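Local coordinates for alpha-galactosidase (Lactobacillus brevis, PDB 3MI6), which probably hydrolyses terminal, non-reducing alpha-D-galactose residues of alpha-D-galactosides, at residues L14-T19 with Y151-H156; R453-D458 with S489-S494; A574-V579 with T588-R593. All coordinates share one frame; numbering follows the deposited sequence.

In the fold
The three contacts are far apart, their centres 41 to 44 Å from one another and none touching the next. Contact 1 lies in the beta-rich N-terminal part, where strand 11-15 of a four-stranded sheet packs on strand 146-154 of a nine-stranded one. Contacts 2 and 3 both belong to the eight-stranded parallel barrel region: contact 2 ties the start of helix 454-471 to a surface loop after strand 475-478, and contact 3 joins strand 572-576 to helix 590-597. Contact 3 is the one close to the presumed active site, for the side chain of S577 is about 10 Å from that of D549, the predicted proton donor. Contacts 1 and 3 sit on opposite sides of the chain's centre.

Contact 1 of 3, residues L14-T19 with Y151-H156; sequences LQTDHT and YSIFPH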
loop_
_atom_site.group_PDB
_atom_site.type_symbol
_atom_site.label_atom_id
_atom_site.label_comp_id
_atom_site.label_asym_id
_atom_site.label_seq_id
_atom_site.Cartn_x
_atom_site.Cartn_y
_atom_site.Cartn_z
ATOM N N LEU D 14 21.334 19.510 -24.763
ATOM C CA LEU D 14 21.081 20.666 -23.919
ATOM C C LEU D 14 21.583 20.468 -22.455
ATOM O O LEU D 14 21.285 19.453 -21.810
ATOM C CB LEU D 14 19.581 20.961 -23.946
ATOM C CG LEU D 14 18.984 21.604 -25.215
ATOM C CD1 LEU D 14 19.053 20.699 -26.427
ATOM C CD2 LEU D 14 17.535 22.059 -24.969
ATOM N N GLN D 15 22.361 21.426 -21.947
ATOM C CA GLN D 15 22.861 21.388 -20.567
ATOM C C GLN D 15 22.443 22.594 -19.741
ATOM O O GLN D 15 22.802 23.738 -20.052
ATOM C CB GLN D 15 24.382 21.282 -20.516
ATOM C CG GLN D 15 24.929 19.914 -20.871
ATOM C CD GLN D 15 26.365 19.762 -20.439
ATOM O OE1 GLN D 15 27.143 20.709 -20.512
ATOM N NE2 GLN D 15 26.724 18.578 -19.969
ATOM N N THR D 16 21.680 22.332 -18.684
ATOM C CA THR D 16 21.391 23.348 -17.691
ATOM C C THR D 16 22.448 23.196 -16.588
ATOM O O THR D 16 23.383 22.396 -16.724
ATOM C CB THR D 16 19.960 23.194 -17.135
ATOM O OG1 THR D 16 19.693 21.813 -16.858
ATOM C CG2 THR D 16 18.954 23.660 -18.145
ATOM N N ASP D 17 22.330 23.947 -15.505
ATOM C CA ASP D 17 23.261 23.741 -14.416
ATOM C C ASP D 17 23.337 22.275 -13.937
ATOM O O ASP D 17 24.426 21.794 -13.594
ATOM C CB ASP D 17 22.982 24.705 -13.269
ATOM C CG ASP D 17 23.397 26.123 -13.602
ATOM O OD1 ASP D 17 24.032 26.290 -14.666
ATOM O OD2 ASP D 17 23.102 27.060 -12.820
ATOM N N HIS D 18 22.213 21.549 -13.951
ATOM C CA HIS D 18 22.190 20.197 -13.376
ATOM C C HIS D 18 21.540 19.119 -14.242
ATOM O O HIS D 18 21.568 17.939 -13.889
ATOM C CB HIS D 18 21.564 20.220 -11.977
ATOM C CG HIS D 18 22.113 21.302 -11.103
ATOM N ND1 HIS D 18 21.523 22.543 -10.997
ATOM C CD2 HIS D 18 23.218 21.342 -10.321
ATOM C CE1 HIS D 18 22.237 23.298 -10.180
ATOM N NE2 HIS D 18 23.269 22.593 -9.753
ATOM N N THR D 19 20.965 19.503 -15.375
ATOM C CA THR D 19 20.318 18.509 -16.226
ATOM C C THR D 19 20.899 18.384 -17.646
ATOM O O THR D 19 21.604 19.275 -18.134
ATOM C CB THR D 19 18.771 18.702 -16.240
ATOM O OG1 THR D 19 18.383 19.699 -17.189
ATOM C CG2 THR D 19 18.286 19.126 -14.865
ATOM N N TYR D 151 13.475 24.801 -28.672
ATOM C CA TYR D 151 14.041 24.330 -27.428
ATOM C C TYR D 151 14.847 25.489 -26.907
ATOM O O TYR D 151 15.905 25.779 -27.440
ATOM C CB TYR D 151 15.027 23.205 -27.697
ATOM C CG TYR D 151 14.462 21.906 -28.232
ATOM C CD1 TYR D 151 14.324 21.691 -29.599
ATOM C CD2 TYR D 151 14.120 20.868 -27.374
ATOM C CE1 TYR D 151 13.830 20.483 -30.095
ATOM C CE2 TYR D 151 13.622 19.668 -27.853
ATOM C CZ TYR D 151 13.484 19.472 -29.210
ATOM O OH TYR D 151 12.993 18.271 -29.676
ATOM N N SER D 152 14.365 26.170 -25.881
ATOM C CA SER D 152 15.182 27.182 -25.224
ATOM C C SER D 152 15.701 26.693 -23.871
ATOM O O SER D 152 14.923 26.324 -22.998
ATOM C CB SER D 152 14.386 28.461 -25.044
ATOM O OG SER D 152 13.731 28.785 -26.248
ATOM N N ILE D 153 17.022 26.679 -23.719
ATOM C CA ILE D 153 17.662 26.369 -22.452
ATOM C C ILE D 153 17.671 27.575 -21.516
ATOM O O ILE D 153 17.982 28.686 -21.922
ATOM C CB ILE D 153 19.108 25.880 -22.669
ATOM C CG1 ILE D 153 19.121 24.379 -22.928
ATOM C CG2 ILE D 153 19.977 26.122 -21.448
ATOM C CD1 ILE D 153 20.390 23.725 -22.431
ATOM N N PHE D 154 17.314 27.347 -20.259
ATOM C CA PHE D 154 17.435 28.364 -19.216
ATOM C C PHE D 154 18.246 27.779 -18.069
ATOM O O PHE D 154 17.710 27.470 -17.012
ATOM C CB PHE D 154 16.060 28.762 -18.717
ATOM C CG PHE D 154 15.362 29.757 -19.587
ATOM C CD1 PHE D 154 14.589 29.347 -20.628
ATOM C CD2 PHE D 154 15.460 31.102 -19.331
ATOM C CE1 PHE D 154 13.944 30.251 -21.399
ATOM C CE2 PHE D 154 14.808 32.008 -20.106
ATOM C CZ PHE D 154 14.052 31.584 -21.140
ATOM N N PRO D 155 19.554 27.644 -18.273
ATOM C CA PRO D 155 20.433 26.813 -17.451
ATOM C C PRO D 155 20.308 27.048 -15.952
ATOM O O PRO D 155 20.429 26.089 -15.189
ATOM C CB PRO D 155 21.824 27.229 -17.913
ATOM C CG PRO D 155 21.625 28.575 -18.557
ATOM C CD PRO D 155 20.314 28.473 -19.219
ATOM N N HIS D 156 20.073 28.283 -15.523
ATOM C CA HIS D 156 20.166 28.573 -14.081
ATOM C C HIS D 156 18.925 28.209 -13.231
ATOM O O HIS D 156 18.970 28.245 -11.999
ATOM C CB HIS D 156 20.643 30.018 -13.830
ATOM C CG HIS D 156 21.908 30.357 -14.557
ATOM N ND1 HIS D 156 23.054 29.597 -14.452
ATOM C CD2 HIS D 156 22.199 31.358 -15.423
ATOM C CE1 HIS D 156 23.996 30.115 -15.220
ATOM N NE2 HIS D 156 23.502 31.184 -15.817
#
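Y151 opens the contact with its CB, which lies 3.9 Å from L14 CD2; the two side chains cross at about a right angle, while the hydroxyl of Y151 is engaged by E76. I153 fills more of the interface. Its CG1 stands beside the backbone N (chi1 -86°), and CG1 is 3.5 Å from L14 CD2 while CD1 reaches L14 CB at 3.3 Å, the two chains running antiparallel alongside one another. Both residues are buried and apolar, and their branched chains mesh where two sheets of the N-terminal part pack: strand 11-15 belongs to a four-stranded sheet, strand 146-154 to a nine-stranded one. Beyond the strand ends the contact turns polar. P155 presents its CA to the methyl of T16, CG2, at 3.6 Å, and its carbonyl oxygen accepts from D17 N at 2.9 Å in a nearly straight bond (172°). H156 follows with ND1, which donates to D17 OD2 at 3.0 Å. That oxygen lies in the imidazole plane, whereas ND1, on its syn side, stands somewhat off the carboxylate plane, consistent with the 56° twist between the groups. The ring's other nitrogen, NE2, is bonded to D130.

Contact 2 of 3, residues R453-D458 with S489-S494; sequences RPEVVD and SSRLTS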
loop_
_atom_site.group_PDB
_atom_site.type_symbol
_atom_site.label_atom_id
_atom_site.label_comp_id
_atom_site.label_asym_id
_atom_site.label_seq_id
_atom_site.Cartn_x
_atom_site.Cartn_y
_atom_site.Cartn_z
ATOM N N ARG D 453 -13.917 37.071 -32.824
ATOM C CA ARG D 453 -14.131 38.196 -33.727
ATOM C C ARG D 453 -13.348 39.420 -33.282
ATOM O O ARG D 453 -13.520 39.904 -32.164
ATOM C CB ARG D 453 -15.610 38.558 -33.779
ATOM C CG ARG D 453 -16.522 37.439 -34.181
ATOM C CD ARG D 453 -17.905 37.682 -33.625
ATOM N NE ARG D 453 -18.914 36.968 -34.393
ATOM C CZ ARG D 453 -19.764 37.551 -35.232
ATOM N NH1 ARG D 453 -19.739 38.869 -35.403
ATOM N NH2 ARG D 453 -20.648 36.814 -35.894
ATOM N N PRO D 454 -12.483 39.929 -34.160
ATOM C CA PRO D 454 -11.721 41.139 -33.849
ATOM C C PRO D 454 -12.600 42.371 -33.626
ATOM O O PRO D 454 -12.149 43.325 -33.006
ATOM C CB PRO D 454 -10.824 41.308 -35.079
ATOM C CG PRO D 454 -10.662 39.923 -35.598
ATOM C CD PRO D 454 -11.974 39.242 -35.356
ATOM N N GLU D 455 -13.833 42.372 -34.110
ATOM C CA GLU D 455 -14.703 43.506 -33.816
ATOM C C GLU D 455 -15.054 43.508 -32.332
ATOM O O GLU D 455 -15.216 44.557 -31.718
ATOM C CB GLU D 455 -15.963 43.536 -34.712
ATOM C CG GLU D 455 -16.919 42.336 -34.604
ATOM C CD GLU D 455 -16.714 41.272 -35.705
ATOM O OE1 GLU D 455 -15.553 41.048 -36.145
ATOM O OE2 GLU D 455 -17.724 40.648 -36.118
ATOM N N VAL D 456 -15.150 42.320 -31.753
ATOM C CA VAL D 456 -15.492 42.190 -30.345
ATOM C C VAL D 456 -14.373 42.695 -29.436
ATOM O O VAL D 456 -14.628 43.438 -28.488
ATOM C CB VAL D 456 -15.851 40.737 -29.986
ATOM C CG1 VAL D 456 -16.074 40.589 -28.491
ATOM C CG2 VAL D 456 -17.085 40.306 -30.755
ATOM N N VAL D 457 -13.138 42.307 -29.731
ATOM C CA VAL D 457 -11.993 42.749 -28.941
ATOM C C VAL D 457 -11.858 44.283 -28.955
ATOM O O VAL D 457 -11.576 44.898 -27.919
ATOM C CB VAL D 457 -10.678 42.025 -29.384
ATOM C CG1 VAL D 457 -9.496 42.499 -28.582
ATOM C CG2 VAL D 457 -10.820 40.523 -29.211
ATOM N N ASP D 458 -12.103 44.888 -30.124
ATOM C CA ASP D 458 -12.028 46.346 -30.306
ATOM C C ASP D 458 -13.045 47.084 -29.457
ATOM O O ASP D 458 -12.743 48.114 -28.859
ATOM C CB ASP D 458 -12.239 46.729 -31.766
ATOM C CG ASP D 458 -11.051 46.377 -32.655
ATOM O OD1 ASP D 458 -9.923 46.165 -32.135
ATOM O OD2 ASP D 458 -11.262 46.326 -33.893
ATOM N N SER D 489 -19.228 29.744 -34.238
ATOM C CA SER D 489 -18.893 31.099 -34.623
ATOM C C SER D 489 -19.364 31.295 -36.057
ATOM O O SER D 489 -18.995 30.526 -36.944
ATOM C CB SER D 489 -17.382 31.315 -34.521
ATOM O OG SER D 489 -17.010 32.633 -34.890
ATOM N N SER D 490 -20.193 32.304 -36.283
ATOM C CA SER D 490 -20.622 32.634 -37.643
ATOM C C SER D 490 -19.483 33.293 -38.427
ATOM O O SER D 490 -19.497 33.344 -39.659
ATOM C CB SER D 490 -21.863 33.528 -37.622
ATOM O OG SER D 490 -21.720 34.600 -36.705
ATOM N N ARG D 491 -18.488 33.780 -37.693
ATOM C CA ARG D 491 -17.321 34.432 -38.268
ATOM C C ARG D 491 -16.403 33.434 -38.956
ATOM O O ARG D 491 -15.543 33.808 -39.750
ATOM C CB ARG D 491 -16.548 35.150 -37.160
ATOM C CG ARG D 491 -15.205 35.706 -37.585
ATOM C CD ARG D 491 -15.385 36.689 -38.732
ATOM N NE ARG D 491 -14.112 37.284 -39.121
ATOM C CZ ARG D 491 -13.721 38.501 -38.761
ATOM N NH1 ARG D 491 -14.522 39.249 -38.005
ATOM N NH2 ARG D 491 -12.541 38.969 -39.162
ATOM N N LEU D 492 -16.571 32.160 -38.635
ATOM C CA LEU D 492 -15.690 31.134 -39.175
ATOM C C LEU D 492 -16.481 30.282 -40.150
ATOM O O LEU D 492 -17.707 30.200 -40.051
ATOM C CB LEU D 492 -15.107 30.277 -38.047
ATOM C CG LEU D 492 -14.377 31.038 -36.932
ATOM C CD1 LEU D 492 -14.070 30.132 -35.747
ATOM C CD2 LEU D 492 -13.092 31.683 -37.443
ATOM N N THR D 493 -15.794 29.664 -41.105
ATOM C CA THR D 493 -16.470 28.802 -42.059
ATOM C C THR D 493 -16.801 27.458 -41.409
ATOM O O THR D 493 -16.530 27.247 -40.233
ATOM C CB THR D 493 -15.630 28.605 -43.324
ATOM O OG1 THR D 493 -14.523 27.742 -43.045
ATOM C CG2 THR D 493 -15.111 29.938 -43.812
ATOM N N SER D 494 -17.403 26.554 -42.171
ATOM C CA SER D 494 -17.759 25.247 -41.641
ATOM C C SER D 494 -16.514 24.485 -41.196
ATOM O O SER D 494 -16.500 23.857 -40.139
ATOM C CB SER D 494 -18.507 24.449 -42.700
ATOM O OG SER D 494 -19.532 25.239 -43.273
#
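R491 reaches across from its turn to touch R453, P454 and E455. CB lies 3.8 Å from R453 CG and also over one face of the R453 guanidinium. CG, anti to the backbone N (chi1 172°), stays beside the same aliphatic stem, 4.0 Å from R453 CG. The next torsion, chi2 (58°), turns CD aside; further out, P454 CD lies over one face of the guanidinium, 3.9 Å from R491 CZ. NH1 ends the path at E455 OE1, a salt bridge of 2.8 Å in which carboxylate and guanidinium are nearly coplanar, their planes 26° apart.

E455 OE2 takes the other arginine: R453 NH1 forms a salt bridge with it at 2.8 Å, although as a hydrogen bond it is weak. R453 NH2 in turn points to S490 OG, 2.6 Å away and near the guanidinium plane, in a weak bond. Serine suits the type I turn from S489 to L492, being small and able to accept at its hydroxyl. On the other side, R453 is the N-cap of helix 454-471 and P454 opens its first turn, where a proline is readily accepted because no earlier carbonyl needs its N-H. D450 and D430 add long, weak ion pairs to R453.

One carboxylate, set in the first helical turn, thus serves two arginines, with R453 NH1 and R491 NH1 5.8 Å apart. The negative charge between them would offset their mutual repulsion and probably interacts favourably with the helix start. Solvent should weaken the pairing mainly at the exposed R491 end, buried R453 being the more shielded partner.

Contact 3 of 3, residues A574-V579 with T588-R593; sequences AHVSAV and TSLKTR
V576, S577 and V579 meet L590 and R593 within a beta-alpha-beta unit of the eight-stranded parallel barrel, in which strand 572-576 leads through a loop to helix 590-597 and on to strand 601-604. V576 lies at the end of its strand and supplies the apolar part of the contact. Its CG1, anti to the backbone N (chi1 169°), meets L590 CD1 at 3.8 Å, and the two side chains cross at about a right angle; CG2 rests 3.7 Å from R593 O. The short beta-branched chain of V576 and the longer one of L590 together bridge the gap between strand and helix.

R593 carries the larger share. Its chi3 (-61°) swings NE toward S577 O, which it approaches to 2.7 Å. V579 CB lies over one guanidinium face, 3.7 Å from R593 NH1, and L590 CA over the other, nearer its rim. T588 O lies at the guanidinium's edge, in its plane, 2.6 Å from R593 NH1. The start of the helix is secured separately, for S589 is its N-cap and S589 OG accepts from T592 N at 3.0 Å, a role to which serine is well suited. The S577 hydroxyl bonds to T551; its side chain is about 10 Å from that of D549, the predicted proton donor.

Arginine suits this site because its CB packs on V576 and its flat head fits between V579 and L590. Two main-chain carbonyls, of S577 and T588, lie near the guanidinium and could help offset its buried positive charge.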
loop_
_atom_site.group_PDB
_atom_site.type_symbol
_atom_site.label_atom_id
_atom_site.label_comp_id
_atom_site.label_asym_id
_atom_site.label_seq_id
_atom_site.Cartn_x
_atom_site.Cartn_y
_atom_site.Cartn_z
ATOM N N ALA D 574 -5.272 36.045 -1.753
ATOM C CA ALA D 574 -5.912 35.403 -0.612
ATOM C C ALA D 574 -6.543 36.449 0.293
ATOM O O ALA D 574 -5.851 37.311 0.803
ATOM C CB ALA D 574 -4.904 34.596 0.163
ATOM N N HIS D 575 -7.851 36.385 0.502
ATOM C CA HIS D 575 -8.502 37.367 1.367
ATOM C C HIS D 575 -8.970 36.758 2.698
ATOM O O HIS D 575 -9.456 35.639 2.738
ATOM C CB HIS D 575 -9.694 38.023 0.663
ATOM C CG HIS D 575 -9.371 38.637 -0.666
ATOM N ND1 HIS D 575 -10.348 39.009 -1.568
ATOM C CD2 HIS D 575 -8.189 38.960 -1.242
ATOM C CE1 HIS D 575 -9.783 39.523 -2.647
ATOM N NE2 HIS D 575 -8.474 39.508 -2.474
ATOM N N VAL D 576 -8.834 37.506 3.785
ATOM C CA VAL D 576 -9.451 37.124 5.046
ATOM C C VAL D 576 -10.945 37.378 4.956
ATOM O O VAL D 576 -11.362 38.511 4.729
ATOM C CB VAL D 576 -8.917 37.965 6.210
ATOM C CG1 VAL D 576 -9.767 37.741 7.460
ATOM C CG2 VAL D 576 -7.433 37.665 6.462
ATOM N N SER D 577 -11.755 36.334 5.135
ATOM C CA SER D 577 -13.199 36.478 4.942
ATOM C C SER D 577 -14.016 36.347 6.221
ATOM O O SER D 577 -13.486 36.085 7.290
ATOM C CB SER D 577 -13.713 35.497 3.894
ATOM O OG SER D 577 -13.666 34.181 4.393
ATOM N N ALA D 578 -15.318 36.554 6.101
ATOM C CA ALA D 578 -16.184 36.525 7.270
ATOM C C ALA D 578 -16.566 35.098 7.658
ATOM O O ALA D 578 -16.425 34.156 6.876
ATOM C CB ALA D 578 -17.431 37.376 7.033
ATOM N N VAL D 579 -17.089 34.962 8.868
ATOM C CA VAL D 579 -17.327 33.665 9.477
ATOM C C VAL D 579 -18.711 33.695 10.185
ATOM O O VAL D 579 -19.111 34.734 10.719
ATOM C CB VAL D 579 -16.125 33.362 10.420
ATOM C CG1 VAL D 579 -16.470 33.562 11.895
ATOM C CG2 VAL D 579 -15.518 31.994 10.128
ATOM N N THR D 588 -13.948 29.924 12.116
ATOM C CA THR D 588 -12.506 29.883 12.284
ATOM C C THR D 588 -12.029 31.125 13.014
ATOM O O THR D 588 -12.616 32.180 12.874
ATOM C CB THR D 588 -11.857 29.835 10.900
ATOM O OG1 THR D 588 -11.792 28.467 10.453
ATOM C CG2 THR D 588 -10.480 30.410 10.956
ATOM N N SER D 589 -10.966 31.032 13.793
ATOM C CA SER D 589 -10.487 32.247 14.463
ATOM C C SER D 589 -10.067 33.308 13.451
ATOM O O SER D 589 -9.677 32.989 12.326
ATOM C CB SER D 589 -9.305 31.931 15.376
ATOM O OG SER D 589 -8.213 31.470 14.609
ATOM N N LEU D 590 -10.117 34.574 13.838
ATOM C CA LEU D 590 -9.585 35.601 12.950
ATOM C C LEU D 590 -8.065 35.453 12.777
ATOM O O LEU D 590 -7.508 35.790 11.734
ATOM C CB LEU D 590 -9.964 36.987 13.454
ATOM C CG LEU D 590 -9.426 38.222 12.751
ATOM C CD1 LEU D 590 -9.784 38.226 11.279
ATOM C CD2 LEU D 590 -10.015 39.420 13.452
ATOM N N LYS D 591 -7.398 34.936 13.805
ATOM C CA LYS D 591 -5.955 34.700 13.757
ATOM C C LYS D 591 -5.577 33.689 12.675
ATOM O O LYS D 591 -4.598 33.867 11.967
ATOM C CB LYS D 591 -5.449 34.237 15.126
ATOM C CG LYS D 591 -3.973 33.863 15.177
ATOM C CD LYS D 591 -3.653 32.996 16.400
ATOM C CE LYS D 591 -2.142 32.747 16.488
ATOM N NZ LYS D 591 -1.735 31.755 17.556
ATOM N N THR D 592 -6.356 32.633 12.533
ATOM C CA THR D 592 -6.031 31.619 11.549
ATOM C C THR D 592 -6.324 32.080 10.116
ATOM O O THR D 592 -5.467 31.949 9.240
ATOM C CB THR D 592 -6.750 30.295 11.858
ATOM O OG1 THR D 592 -6.358 29.828 13.162
ATOM C CG2 THR D 592 -6.405 29.241 10.812
ATOM N N ARG D 593 -7.525 32.620 9.880
ATOM C CA ARG D 593 -7.869 33.215 8.583
ATOM C C ARG D 593 -6.781 34.180 8.127
ATOM O O ARG D 593 -6.364 34.156 6.966
ATOM C CB ARG D 593 -9.232 33.928 8.599
ATOM C CG ARG D 593 -10.335 33.104 9.192
ATOM C CD ARG D 593 -11.716 33.604 8.849
ATOM N NE ARG D 593 -12.034 34.965 9.306
ATOM C CZ ARG D 593 -12.534 35.286 10.498
ATOM N NH1 ARG D 593 -12.745 34.359 11.417
ATOM N NH2 ARG D 593 -12.803 36.553 10.780
#